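Local coordinates for interleukin-2 receptor subunit beta (PDB 6DG5), which probably binds interleukin-2 and transduces its mitogenic signal across the membrane as the beta subunit of the cell-surface receptor, at residues Cys123-Lys128 against Tyr179-Arg184; Leu159-Lys162 against Trp167-Leu170; Ser6-Phe11 against Ile81-Trp86. All coordinates share one frame; numbering follows the deposited sequence.

Contact 1. Residues Cys123-Lys128 against Tyr179-Arg184; sequences CNISWK and YEVQVR. With NAG (2-acetamido-2-deoxy-beta-D-glucopyranose), chain D.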
loop_
_atom_site.group_PDB
_atom_site.type_symbol
_atom_site.label_atom_id
_atom_site.label_comp_id
_atom_site.label_asym_id
_atom_site.label_seq_id
_atom_site.Cartn_x
_atom_site.Cartn_y
_atom_site.Cartn_z
ATOM N N CYS B 123 17.711 -8.908 -22.630
ATOM C CA CYS B 123 16.606 -9.828 -22.382
ATOM C C CYS B 123 15.657 -9.277 -21.326
ATOM O O CYS B 123 16.095 -8.847 -20.255
ATOM C CB CYS B 123 17.130 -11.197 -21.946
ATOM S SG CYS B 123 15.832 -12.385 -21.548
ATOM N N ASN B 124 14.358 -9.294 -21.621
ATOM C CA ASN B 124 13.323 -8.799 -20.719
ATOM C C ASN B 124 12.403 -9.958 -20.357
ATOM O O ASN B 124 11.811 -10.586 -21.242
ATOM C CB ASN B 124 12.540 -7.651 -21.365
ATOM C CG ASN B 124 11.647 -6.916 -20.378
ATOM O OD1 ASN B 124 11.558 -7.283 -19.206
ATOM N ND2 ASN B 124 10.984 -5.860 -20.855
ATOM N N ILE B 125 12.286 -10.237 -19.060
ATOM C CA ILE B 125 11.565 -11.398 -18.551
ATOM C C ILE B 125 10.439 -10.918 -17.644
ATOM O O ILE B 125 10.667 -10.094 -16.752
ATOM C CB ILE B 125 12.506 -12.348 -17.791
ATOM C CG1 ILE B 125 13.525 -12.964 -18.752
ATOM C CG2 ILE B 125 11.715 -13.429 -17.064
ATOM C CD1 ILE B 125 14.861 -13.268 -18.110
ATOM N N SER B 126 9.235 -11.444 -17.856
ATOM C CA SER B 126 8.049 -11.059 -17.100
ATOM C C SER B 126 7.597 -12.200 -16.198
ATOM O O SER B 126 8.023 -13.347 -16.345
ATOM C CB SER B 126 6.909 -10.651 -18.040
ATOM O OG SER B 126 7.280 -9.546 -18.839
ATOM N N TRP B 127 6.717 -11.869 -15.251
ATOM C CA TRP B 127 6.137 -12.865 -14.362
ATOM C C TRP B 127 4.886 -12.297 -13.706
ATOM O O TRP B 127 4.843 -11.115 -13.356
ATOM C CB TRP B 127 7.133 -13.323 -13.288
ATOM C CG TRP B 127 7.704 -12.219 -12.452
ATOM C CD1 TRP B 127 7.146 -11.656 -11.341
ATOM C CD2 TRP B 127 8.959 -11.558 -12.650
ATOM N NE1 TRP B 127 7.972 -10.680 -10.840
ATOM C CE2 TRP B 127 9.093 -10.601 -11.625
ATOM C CE3 TRP B 127 9.981 -11.680 -13.596
ATOM C CZ2 TRP B 127 10.205 -9.769 -11.521
ATOM C CZ3 TRP B 127 11.085 -10.854 -13.490
ATOM C CH2 TRP B 127 11.189 -9.911 -12.460
ATOM N N LYS B 128 3.876 -13.148 -13.548
ATOM C CA LYS B 128 2.621 -12.795 -12.905
ATOM C C LYS B 128 2.579 -13.354 -11.488
ATOM O O LYS B 128 3.297 -14.296 -11.144
ATOM C CB LYS B 128 1.432 -13.323 -13.714
ATOM C CG LYS B 128 1.300 -12.736 -15.116
ATOM C CD LYS B 128 0.124 -13.359 -15.859
ATOM C CE LYS B 128 -0.237 -12.577 -17.115
ATOM N NZ LYS B 128 0.842 -12.601 -18.139
ATOM N N TYR B 179 20.782 -19.458 -20.136
ATOM C CA TYR B 179 20.629 -19.067 -18.745
ATOM C C TYR B 179 19.360 -19.676 -18.161
ATOM O O TYR B 179 18.468 -20.126 -18.884
ATOM C CB TYR B 179 20.570 -17.540 -18.594
ATOM C CG TYR B 179 21.747 -16.791 -19.176
ATOM C CD1 TYR B 179 21.772 -16.430 -20.517
ATOM C CD2 TYR B 179 22.823 -16.424 -18.378
ATOM C CE1 TYR B 179 22.840 -15.736 -21.049
ATOM C CE2 TYR B 179 23.895 -15.726 -18.902
ATOM C CZ TYR B 179 23.900 -15.388 -20.238
ATOM O OH TYR B 179 24.967 -14.696 -20.759
ATOM N N GLU B 180 19.285 -19.664 -16.830
ATOM C CA GLU B 180 18.116 -20.114 -16.089
ATOM C C GLU B 180 17.820 -19.098 -14.996
ATOM O O GLU B 180 18.739 -18.599 -14.340
ATOM C CB GLU B 180 18.340 -21.509 -15.486
ATOM C CG GLU B 180 17.132 -22.437 -15.559
ATOM C CD GLU B 180 17.479 -23.876 -15.207
ATOM O OE1 GLU B 180 18.681 -24.183 -15.059
ATOM O OE2 GLU B 180 16.548 -24.702 -15.078
ATOM N N VAL B 181 16.541 -18.782 -14.809
ATOM C CA VAL B 181 16.127 -17.690 -13.932
ATOM C C VAL B 181 14.971 -18.143 -13.049
ATOM O O VAL B 181 14.027 -18.784 -13.524
ATOM C CB VAL B 181 15.732 -16.440 -14.750
ATOM C CG1 VAL B 181 14.897 -15.488 -13.909
ATOM C CG2 VAL B 181 16.974 -15.732 -15.258
ATOM N N GLN B 182 15.053 -17.807 -11.760
ATOM C CA GLN B 182 13.972 -18.003 -10.809
ATOM C C GLN B 182 13.696 -16.690 -10.093
ATOM O O GLN B 182 14.614 -15.909 -9.834
ATOM C CB GLN B 182 14.311 -19.077 -9.771
ATOM C CG GLN B 182 14.396 -20.488 -10.318
ATOM C CD GLN B 182 14.624 -21.513 -9.221
ATOM O OE1 GLN B 182 15.636 -21.475 -8.520
ATOM N NE2 GLN B 182 13.675 -22.427 -9.060
ATOM N N VAL B 183 12.423 -16.455 -9.765
ATOM C CA VAL B 183 11.990 -15.235 -9.092
ATOM C C VAL B 183 11.186 -15.610 -7.854
ATOM O O VAL B 183 10.601 -16.694 -7.778
ATOM C CB VAL B 183 11.161 -14.328 -10.032
ATOM C CG1 VAL B 183 11.149 -12.899 -9.523
ATOM C CG2 VAL B 183 11.703 -14.385 -11.455
ATOM N N ARG B 184 11.177 -14.709 -6.872
ATOM C CA ARG B 184 10.381 -14.889 -5.666
ATOM C C ARG B 184 9.899 -13.530 -5.173
ATOM O O ARG B 184 10.411 -12.484 -5.579
ATOM C CB ARG B 184 11.168 -15.621 -4.572
ATOM C CG ARG B 184 12.477 -14.964 -4.184
ATOM C CD ARG B 184 13.194 -15.797 -3.139
ATOM N NE ARG B 184 14.341 -15.103 -2.563
ATOM C CZ ARG B 184 15.052 -15.569 -1.541
ATOM N NH1 ARG B 184 14.729 -16.728 -0.984
ATOM N NH2 ARG B 184 16.082 -14.877 -1.074
HETATM C C1 NAG D . 10.088 -5.054 -20.056
HETATM C C2 NAG D . 10.215 -3.558 -20.368
HETATM C C3 NAG D . 9.186 -2.748 -19.571
HETATM C C4 NAG D . 7.782 -3.319 -19.740
HETATM C C5 NAG D . 7.790 -4.817 -19.446
HETATM C C6 NAG D . 6.460 -5.485 -19.705
HETATM C C7 NAG D . 12.149 -2.094 -20.769
HETATM C C8 NAG D . 13.540 -1.733 -20.339
HETATM N N2 NAG D . 11.561 -3.083 -20.087
HETATM O O3 NAG D . 9.217 -1.397 -20.019
HETATM O O4 NAG D . 6.885 -2.685 -18.831
HETATM O O5 NAG D . 8.751 -5.476 -20.281
HETATM O O6 NAG D . 6.067 -5.369 -21.066
HETATM O O7 NAG D . 11.584 -1.515 -21.692
#

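Contact 2. Residues Leu159-Lys162 against Trp167-Leu170; sequences LSLK and WLFL. With NAG (2-acetamido-2-deoxy-beta-D-glucopyranose), chain D.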
loop_
_atom_site.group_PDB
_atom_site.type_symbol
_atom_site.label_atom_id
_atom_site.label_comp_id
_atom_site.label_asym_id
_atom_site.label_seq_id
_atom_site.Cartn_x
_atom_site.Cartn_y
_atom_site.Cartn_z
ATOM N N LEU B 159 19.457 -10.891 -7.866
ATOM C CA LEU B 159 19.163 -9.487 -8.107
ATOM C C LEU B 159 17.909 -9.086 -7.343
ATOM O O LEU B 159 16.929 -9.837 -7.303
ATOM C CB LEU B 159 18.970 -9.223 -9.602
ATOM C CG LEU B 159 19.987 -9.881 -10.536
ATOM C CD1 LEU B 159 19.408 -10.020 -11.933
ATOM C CD2 LEU B 159 21.277 -9.081 -10.570
ATOM N N SER B 160 17.937 -7.899 -6.743
ATOM C CA SER B 160 16.839 -7.417 -5.917
ATOM C C SER B 160 16.039 -6.357 -6.661
ATOM O O SER B 160 16.613 -5.428 -7.239
ATOM C CB SER B 160 17.357 -6.846 -4.595
ATOM O OG SER B 160 17.823 -7.873 -3.737
ATOM N N LEU B 161 14.717 -6.503 -6.644
ATOM C CA LEU B 161 13.786 -5.485 -7.125
ATOM C C LEU B 161 12.980 -5.038 -5.911
ATOM O O LEU B 161 11.950 -5.633 -5.583
ATOM C CB LEU B 161 12.886 -6.016 -8.236
ATOM C CG LEU B 161 13.563 -6.548 -9.499
ATOM C CD1 LEU B 161 13.362 -8.049 -9.619
ATOM C CD2 LEU B 161 13.024 -5.834 -10.724
ATOM N N LYS B 162 13.456 -3.987 -5.238
ATOM C CA LYS B 162 12.835 -3.500 -4.012
ATOM C C LYS B 162 11.571 -2.688 -4.267
ATOM O O LYS B 162 11.173 -1.884 -3.415
ATOM C CB LYS B 162 13.842 -2.679 -3.201
ATOM C CG LYS B 162 15.080 -3.463 -2.798
ATOM C CD LYS B 162 15.976 -2.669 -1.862
ATOM C CE LYS B 162 17.285 -3.402 -1.598
ATOM N NZ LYS B 162 18.108 -3.519 -2.833
ATOM N N TRP B 167 9.064 -7.495 -13.815
ATOM C CA TRP B 167 9.872 -7.697 -15.012
ATOM C C TRP B 167 11.281 -7.199 -14.727
ATOM O O TRP B 167 11.476 -6.318 -13.885
ATOM C CB TRP B 167 9.297 -6.971 -16.240
ATOM C CG TRP B 167 9.176 -5.483 -16.085
ATOM C CD1 TRP B 167 8.062 -4.789 -15.720
ATOM C CD2 TRP B 167 10.203 -4.508 -16.304
ATOM N NE1 TRP B 167 8.332 -3.442 -15.688
ATOM C CE2 TRP B 167 9.640 -3.244 -16.043
ATOM C CE3 TRP B 167 11.545 -4.582 -16.690
ATOM C CZ2 TRP B 167 10.372 -2.063 -16.157
ATOM C CZ3 TRP B 167 12.269 -3.408 -16.801
ATOM C CH2 TRP B 167 11.682 -2.166 -16.535
ATOM N N LEU B 168 12.259 -7.765 -15.434
ATOM C CA LEU B 168 13.616 -7.234 -15.389
ATOM C C LEU B 168 14.238 -7.280 -16.775
ATOM O O LEU B 168 14.043 -8.238 -17.529
ATOM C CB LEU B 168 14.514 -7.978 -14.383
ATOM C CG LEU B 168 14.445 -9.482 -14.119
ATOM C CD1 LEU B 168 14.815 -10.315 -15.334
ATOM C CD2 LEU B 168 15.365 -9.810 -12.959
ATOM N N PHE B 169 14.970 -6.225 -17.107
ATOM C CA PHE B 169 15.699 -6.125 -18.362
ATOM C C PHE B 169 17.157 -6.452 -18.064
ATOM O O PHE B 169 17.836 -5.698 -17.360
ATOM C CB PHE B 169 15.545 -4.731 -18.965
ATOM C CG PHE B 169 15.818 -4.665 -20.442
ATOM C CD1 PHE B 169 14.803 -4.888 -21.359
ATOM C CD2 PHE B 169 17.084 -4.362 -20.913
ATOM C CE1 PHE B 169 15.049 -4.818 -22.718
ATOM C CE2 PHE B 169 17.336 -4.291 -22.269
ATOM C CZ PHE B 169 16.317 -4.519 -23.173
ATOM N N LEU B 170 17.632 -7.583 -18.579
ATOM C CA LEU B 170 18.983 -8.047 -18.297
ATOM C C LEU B 170 19.963 -7.509 -19.331
ATOM O O LEU B 170 19.690 -7.530 -20.534
ATOM C CB LEU B 170 19.034 -9.573 -18.273
ATOM C CG LEU B 170 18.303 -10.244 -17.111
ATOM C CD1 LEU B 170 18.370 -11.754 -17.237
ATOM C CD2 LEU B 170 18.890 -9.789 -15.785
HETATM C C1 NAG D . 10.088 -5.054 -20.056
HETATM C C2 NAG D . 10.215 -3.558 -20.368
HETATM C C3 NAG D . 9.186 -2.748 -19.571
HETATM C C4 NAG D . 7.782 -3.319 -19.740
HETATM C C5 NAG D . 7.790 -4.817 -19.446
HETATM C C6 NAG D . 6.460 -5.485 -19.705
HETATM C C7 NAG D . 12.149 -2.094 -20.769
HETATM C C8 NAG D . 13.540 -1.733 -20.339
HETATM N N2 NAG D . 11.561 -3.083 -20.087
HETATM O O3 NAG D . 9.217 -1.397 -20.019
HETATM O O4 NAG D . 6.885 -2.685 -18.831
HETATM O O5 NAG D . 8.751 -5.476 -20.281
HETATM O O6 NAG D . 6.067 -5.369 -21.066
HETATM O O7 NAG D . 11.584 -1.515 -21.692
#

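Contact 3. Residues Ser6-Phe11 against Ile81-Trp86; sequences SHLECF and INVVCW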
loop_
_atom_site.group_PDB
_atom_site.type_symbol
_atom_site.label_atom_id
_atom_site.label_comp_id
_atom_site.label_asym_id
_atom_site.label_seq_id
_atom_site.Cartn_x
_atom_site.Cartn_y
_atom_site.Cartn_z
ATOM N N SER B 6 6.702 -24.543 20.119
ATOM C CA SER B 6 8.085 -24.357 19.705
ATOM C C SER B 6 8.355 -24.977 18.340
ATOM O O SER B 6 8.922 -24.325 17.456
ATOM C CB SER B 6 9.020 -24.923 20.767
ATOM O OG SER B 6 8.574 -26.201 21.199
ATOM N N HIS B 7 7.958 -26.227 18.149
ATOM C CA HIS B 7 8.390 -26.982 16.985
ATOM C C HIS B 7 7.470 -26.845 15.779
ATOM O O HIS B 7 7.790 -27.384 14.713
ATOM C CB HIS B 7 8.525 -28.459 17.347
ATOM C CG HIS B 7 9.915 -28.860 17.723
ATOM N ND1 HIS B 7 10.291 -29.130 19.023
ATOM C CD2 HIS B 7 11.021 -29.046 16.965
ATOM C CE1 HIS B 7 11.567 -29.468 19.047
ATOM N NE2 HIS B 7 12.034 -29.425 17.811
ATOM N N LEU B 8 6.347 -26.151 15.906
ATOM C CA LEU B 8 5.395 -26.035 14.811
ATOM C C LEU B 8 5.593 -24.703 14.097
ATOM O O LEU B 8 5.717 -23.658 14.743
ATOM C CB LEU B 8 3.958 -26.159 15.320
ATOM C CG LEU B 8 2.862 -26.344 14.272
ATOM C CD1 LEU B 8 3.001 -27.695 13.593
ATOM C CD2 LEU B 8 1.511 -26.218 14.934
ATOM N N GLU B 9 5.632 -24.749 12.766
ATOM C CA GLU B 9 5.747 -23.555 11.938
ATOM C C GLU B 9 4.602 -23.537 10.937
ATOM O O GLU B 9 4.393 -24.515 10.210
ATOM C CB GLU B 9 7.090 -23.499 11.202
ATOM C CG GLU B 9 8.287 -23.247 12.101
ATOM N N CYS B 10 3.864 -22.430 10.903
ATOM C CA CYS B 10 2.724 -22.273 10.015
ATOM C C CYS B 10 2.889 -21.011 9.181
ATOM O O CYS B 10 3.480 -20.025 9.631
ATOM C CB CYS B 10 1.414 -22.210 10.801
ATOM S SG CYS B 10 1.058 -23.681 11.784
ATOM N N PHE B 11 2.358 -21.046 7.959
ATOM C CA PHE B 11 2.505 -19.942 7.022
ATOM C C PHE B 11 1.177 -19.643 6.346
ATOM O O PHE B 11 0.418 -20.555 6.007
ATOM C CB PHE B 11 3.573 -20.244 5.965
ATOM C CG PHE B 11 4.970 -20.250 6.509
ATOM C CD1 PHE B 11 5.559 -19.076 6.946
ATOM C CD2 PHE B 11 5.696 -21.426 6.583
ATOM C CE1 PHE B 11 6.846 -19.073 7.449
ATOM C CE2 PHE B 11 6.987 -21.430 7.084
ATOM C CZ PHE B 11 7.561 -20.251 7.517
ATOM N N ILE B 81 -3.969 -22.653 16.854
ATOM C CA ILE B 81 -3.605 -23.876 16.150
ATOM C C ILE B 81 -3.279 -24.952 17.178
ATOM O O ILE B 81 -2.390 -24.776 18.018
ATOM C CB ILE B 81 -2.425 -23.645 15.198
ATOM C CG1 ILE B 81 -2.909 -22.917 13.948
ATOM C CG2 ILE B 81 -1.795 -24.965 14.807
ATOM C CD1 ILE B 81 -1.807 -22.301 13.132
ATOM N N ASN B 82 -4.008 -26.062 17.112
ATOM C CA ASN B 82 -3.824 -27.189 18.012
ATOM C C ASN B 82 -3.498 -28.434 17.199
ATOM O O ASN B 82 -4.102 -28.675 16.149
ATOM C CB ASN B 82 -5.076 -27.435 18.859
ATOM C CG ASN B 82 -5.579 -26.177 19.536
ATOM O OD1 ASN B 82 -5.245 -25.900 20.686
ATOM N ND2 ASN B 82 -6.393 -25.408 18.822
ATOM N N VAL B 83 -2.540 -29.215 17.685
ATOM C CA VAL B 83 -2.169 -30.485 17.073
ATOM C C VAL B 83 -2.683 -31.599 17.970
ATOM O O VAL B 83 -2.296 -31.691 19.143
ATOM C CB VAL B 83 -0.652 -30.601 16.866
ATOM C CG1 VAL B 83 -0.313 -31.922 16.190
ATOM C CG2 VAL B 83 -0.142 -29.429 16.045
ATOM N N VAL B 84 -3.558 -32.440 17.426
ATOM C CA VAL B 84 -4.141 -33.558 18.155
ATOM C C VAL B 84 -3.778 -34.848 17.435
ATOM O O VAL B 84 -3.787 -34.906 16.200
ATOM C CB VAL B 84 -5.671 -33.413 18.288
ATOM C CG1 VAL B 84 -6.009 -32.294 19.256
ATOM C CG2 VAL B 84 -6.298 -33.151 16.931
ATOM N N CYS B 85 -3.448 -35.878 18.210
ATOM C CA CYS B 85 -3.067 -37.175 17.669
ATOM C C CYS B 85 -3.932 -38.256 18.297
ATOM O O CYS B 85 -4.116 -38.278 19.518
ATOM C CB CYS B 85 -1.585 -37.471 17.919
ATOM S SG CYS B 85 -0.426 -36.404 17.029
ATOM N N TRP B 86 -4.454 -39.148 17.460
ATOM C CA TRP B 86 -5.328 -40.214 17.928
ATOM C C TRP B 86 -4.507 -41.310 18.598
ATOM O O TRP B 86 -3.568 -41.846 18.004
ATOM C CB TRP B 86 -6.129 -40.788 16.760
ATOM C CG TRP B 86 -7.215 -41.727 17.171
ATOM C CD1 TRP B 86 -7.112 -43.077 17.343
ATOM C CD2 TRP B 86 -8.577 -41.388 17.457
ATOM N NE1 TRP B 86 -8.325 -43.598 17.722
ATOM C CE2 TRP B 86 -9.240 -42.582 17.799
ATOM C CE3 TRP B 86 -9.299 -40.191 17.459
ATOM C CZ2 TRP B 86 -10.592 -42.614 18.138
ATOM C CZ3 TRP B 86 -10.639 -40.224 17.797
ATOM C CH2 TRP B 86 -11.271 -41.428 18.132
#

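Contact 1. Residues Cys123-Lys128 against Tyr179-Arg184
Val183 sits squarely over one face of the Trp127 indole, the two side chains crossing at about a right angle. Its CG1 is the methyl that points into the ring: it lies 3.9 Å from the centroid of the six-membered ring of Trp127, only 17° off the ring normal, a CH-pi contact. The second methyl lies over the same face, toward its CE3 side, with Val183 CG2 3.9 Å from Trp127 CE3. Turning CG of Trp127 between its backbone N and carbonyl carbon (chi1 56°) presents the indole broadside to this pair of methyls. Two residues earlier on both strands the contact is looser and has no flat partner: Ile125 brings only its end methyl forward, CD1 lying 4.3 Å from Val181 CG2. These pairs join the two sheets of the fibronectin type III β-sandwich, strand 123-128 contributing from one and strand 179-184 from the other. Phe142 meets the Trp127 ring at an inclined angle, and Phe204 packs on both Ile125 and Val181, extending the apolar core. On the side of strand 179-184 away from this core, Arg184 makes a cation-pi contact with Trp195, and Gln182 bonds Ser199, both partners in the WSXWS motif. Between Ile125 and its neighbour Cys123, Asn124 carries the N-linked glycan, its ND2 bonded covalently to C1 of the first NAG at 1.4 Å.

Contact 2. Residues Leu159-Lys162 against Trp167-Leu170
The end of Leu168 fits between two leucines of the facing strand, its CD2 lying 4.2 Å from Leu159 CD1 and 4.3 Å from Leu161 CD1. Leu159 and Leu168 cross at about a right angle, and the same Leu159 methyl also fills the dip between Leu168 and Leu170, where Leu170 CD2 is 3.9 Å from Leu159 CD1. The other branch of Leu161 drops onto backbone instead: its CD2 lies 3.6 Å from Trp167 O. The CA-CB bond of Trp167 points away from segment 159-162, and one indole face serves as a flat seat for the first NAG of the glycan, whose C3 stands over the ring centre and whose N2 approaches Trp167 CZ3 at 3.4 Å. The acetyl methyl continues to Phe169, meeting its ring obliquely. With an alanine in place of Trp167 the sugar would probably lose this platform and the glycan could swing more freely. Lys162 forms a salt bridge to an acidic side chain of another protein chain. With the axes of strands 159-161 and 167-170 9.4 Å apart at closest and their directions at 137°, the leucines interlock two strands from opposing sheets, as in the apolar core of a fibronectin type III β-sandwich.

Contact 3. Residues Ser6-Phe11 against Ile81-Trp86
Cys10 SG, held in a disulfide to Cys20, also meets the end methyl of Ile81, with SG 3.5 Å from Ile81 CD1; no hydrogen bond passes between segments 6-11 and 81-86, and the sulfur is the one heteroatom in their side-chain contact. Ile81 addresses two partners with two branches. Its CG1 lies opposite the carbonyl carbon (chi1 -76°) and the chain runs on extended, which carries CD1 out to Cys10, while the short CG2 branch turns to Leu8, lying 3.5 Å from Leu8 CD2. That leucine methyl is shared: Val83 CG2 comes to 3.8 Å from Leu8 CD2, so CD2 settles between a methyl of Ile81 and one of Val83, and Leu8 runs slantwise against both. The register pairs Leu8 with Val83 and Cys10 with Ile81, with Leu8 and Cys10 turned to the facing strand, and Ile81 and Val83 turned back to them. The contact spans the interior of the β-sandwich that forms the N-terminal domain of this type I cytokine receptor, where a disulfide across the first β-hairpin is a family hallmark. Here that bridge ties strand 8-12 to strand 17-23, fixing the sulfur against which Ile81 packs. The axes of strands 8-11 and 81-86 approach to 10.0 Å and are inclined at 129°, consistent with facing layers. Phe99 packs on both Cys10 and Ile81, and Trp22 on Leu8. Beyond Val83, Cys85 is bonded to Cys33, which links strand 79-86 to its sheet neighbour, strand 33-39.

In the fold
Contacts 1 and 2 belong to one apolar core, their centres 9 Å apart, and strands 123-128 and 167-170 are antiparallel neighbours in a sheet. Two probable backbone hydrogen bonds join them, Cys123 O to Leu170 N at 2.6 Å and Ile125 N to Leu168 O at 3.1 Å. The glycan also unites the pair: it is anchored in contact 1 and rests on aromatic rings of contact 2. Contact 3 lies in the other domain, on the opposite side of the chain's centre; its centre is about 35 Å from that of contact 1 and 37 Å from that of contact 2, and its nearest atoms are about 12 Å from contact 1.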